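Local coordinates for protein inulin fructotransferase (Bacillus sp. snu-7, PDB 2INV) that probably converts inulin into a cyclic di-fructose anhydride by intramolecular fructosyl transfer, working as a lyase built on a right-handed parallel beta-helix, at residues 89-94 with 202-207. Sequence-based numbering, arbitrary orientation.
Sequences FFSRSI and IAECGN. With FRU (beta-D-fructofuranose), chain D.
The extended chain of E204 carries its carboxylate to the start of helix 92-96, where both oxygens bond. S91 OG donates to E204 OE2 at 2.7 Å on the syn lone pair. The backbone N of S93 donates to E204 OE1 at 2.9 Å from above the carboxylate plane, 46° out of it. R92 N lies 3.0 Å from the same E204 OE1. S91 is the N-cap: with OG anti to its backbone N (chi1 178°), the hydroxyl also accepts from I94 N, so one group ties the first turn to the acid.

The fructose is gripped from both segments. Its O3 donates to E204 OE2 at 2.6 Å, and its O1 shares a hydrogen bond with S93 OG, placing the pair in the glycan pocket, where P251 and R252 also bind the sugar. An alanine in place of E204 would probably leave S91 OG, S93 N and fructose O3 without the carboxylate oxygens that accept from them.

Apolar contact comes from F89, whose CE2 lies 4.2 Å from A203 CB. The edge of the same ring is turned to A203 O and to the E204 carboxylate, F89 CZ lying 3.8 Å from E204 CD, with the ring and carboxylate planes 74° apart.

E204 lies by strand 201-203 of the beta-helix, F89 also packs on V181 of strand 174-181, and S172 of a second subunit touches F89.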
# COMPACT_ATOMS: atom_id res chain seq x y z
N PHE A 89 5.76 -0.28 19.17
CA PHE A 89 6.94 -1.14 19.12
C PHE A 89 8.11 -0.53 19.87
O PHE A 89 8.26 0.69 19.99
CB PHE A 89 7.36 -1.45 17.68
CG PHE A 89 8.57 -2.35 17.61
CD1 PHE A 89 9.85 -1.81 17.61
CD2 PHE A 89 8.43 -3.73 17.60
CE1 PHE A 89 10.97 -2.63 17.60
CE2 PHE A 89 9.55 -4.57 17.59
CZ PHE A 89 10.82 -4.01 17.60
N PHE A 90 8.95 -1.43 20.39
CA PHE A 90 10.13 -1.08 21.16
C PHE A 90 11.06 -2.29 21.04
O PHE A 90 10.64 -3.43 21.27
CB PHE A 90 9.74 -0.80 22.62
CG PHE A 90 10.90 -0.72 23.58
CD1 PHE A 90 11.37 -1.87 24.22
CD2 PHE A 90 11.48 0.50 23.88
CE1 PHE A 90 12.39 -1.79 25.16
CE2 PHE A 90 12.52 0.58 24.83
CZ PHE A 90 12.97 -0.56 25.47
N SER A 91 12.30 -2.03 20.67
CA SER A 91 13.31 -3.07 20.46
C SER A 91 13.78 -3.74 21.75
O SER A 91 14.74 -3.27 22.38
CB SER A 91 14.51 -2.45 19.74
OG SER A 91 15.55 -3.40 19.54
N ARG A 92 13.13 -4.83 22.14
CA ARG A 92 13.54 -5.54 23.35
C ARG A 92 14.90 -6.18 23.13
O ARG A 92 15.66 -6.40 24.07
CB ARG A 92 12.53 -6.62 23.72
CG ARG A 92 11.38 -6.11 24.59
CD ARG A 92 10.50 -7.25 25.06
NE ARG A 92 9.44 -6.82 25.98
CZ ARG A 92 9.65 -6.43 27.23
NH1 ARG A 92 10.88 -6.41 27.74
NH2 ARG A 92 8.63 -6.06 27.99
N SER A 93 15.21 -6.46 21.87
CA SER A 93 16.47 -7.08 21.49
C SER A 93 17.64 -6.17 21.88
O SER A 93 18.59 -6.62 22.49
CB SER A 93 16.51 -7.32 19.97
OG SER A 93 17.63 -8.10 19.60
N ILE A 94 17.55 -4.90 21.54
CA ILE A 94 18.61 -3.97 21.87
C ILE A 94 18.69 -3.76 23.39
O ILE A 94 19.78 -3.68 23.94
CB ILE A 94 18.43 -2.63 21.11
CG1 ILE A 94 18.55 -2.90 19.61
CG2 ILE A 94 19.49 -1.63 21.56
CD1 ILE A 94 18.24 -1.71 18.73
N ILE A 202 5.98 -6.21 12.68
CA ILE A 202 6.17 -7.53 13.27
C ILE A 202 7.66 -7.83 13.31
O ILE A 202 8.23 -8.28 12.31
CB ILE A 202 5.50 -8.59 12.40
CG1 ILE A 202 4.17 -8.06 11.88
CG2 ILE A 202 5.30 -9.87 13.20
CD1 ILE A 202 3.50 -8.94 10.87
N ALA A 203 8.30 -7.60 14.45
CA ALA A 203 9.73 -7.87 14.51
C ALA A 203 10.22 -8.37 15.85
O ALA A 203 9.56 -8.21 16.89
CB ALA A 203 10.50 -6.63 14.11
N GLU A 204 11.41 -8.97 15.81
CA GLU A 204 12.02 -9.52 17.00
C GLU A 204 11.07 -10.60 17.52
O GLU A 204 10.84 -10.75 18.71
CB GLU A 204 12.28 -8.40 18.02
CG GLU A 204 13.33 -7.42 17.47
CD GLU A 204 13.74 -6.32 18.44
OE1 GLU A 204 13.32 -6.37 19.62
OE2 GLU A 204 14.50 -5.42 18.03
N CYS A 205 10.55 -11.36 16.56
CA CYS A 205 9.65 -12.48 16.80
C CYS A 205 10.30 -13.71 16.19
O CYS A 205 11.03 -13.60 15.20
CB CYS A 205 8.30 -12.23 16.12
SG CYS A 205 7.21 -11.07 16.98
N GLY A 206 10.06 -14.88 16.78
CA GLY A 206 10.65 -16.09 16.25
C GLY A 206 10.15 -16.27 14.83
O GLY A 206 10.90 -16.57 13.91
N ASN A 207 8.84 -16.07 14.68
CA ASN A 207 8.16 -16.17 13.40
C ASN A 207 7.24 -14.96 13.31
O ASN A 207 6.66 -14.55 14.31
CB ASN A 207 7.31 -17.44 13.33
CG ASN A 207 8.13 -18.70 13.54
OD1 ASN A 207 8.55 -19.00 14.66
ND2 ASN A 207 8.36 -19.45 12.47
C1 FRU D . 18.33 -5.87 16.59
C2 FRU D . 17.65 -5.64 15.18
C3 FRU D . 16.24 -6.28 15.04
C4 FRU D . 16.14 -6.74 13.57
C5 FRU D . 17.57 -7.01 13.23
C6 FRU D . 17.90 -6.35 11.89
O1 FRU D . 18.13 -7.23 17.07
O3 FRU D . 14.98 -5.93 15.55
O4 FRU D . 15.25 -7.83 13.39
O5 FRU D . 18.40 -6.51 14.34
O6 FRU D . 18.98 -7.02 11.38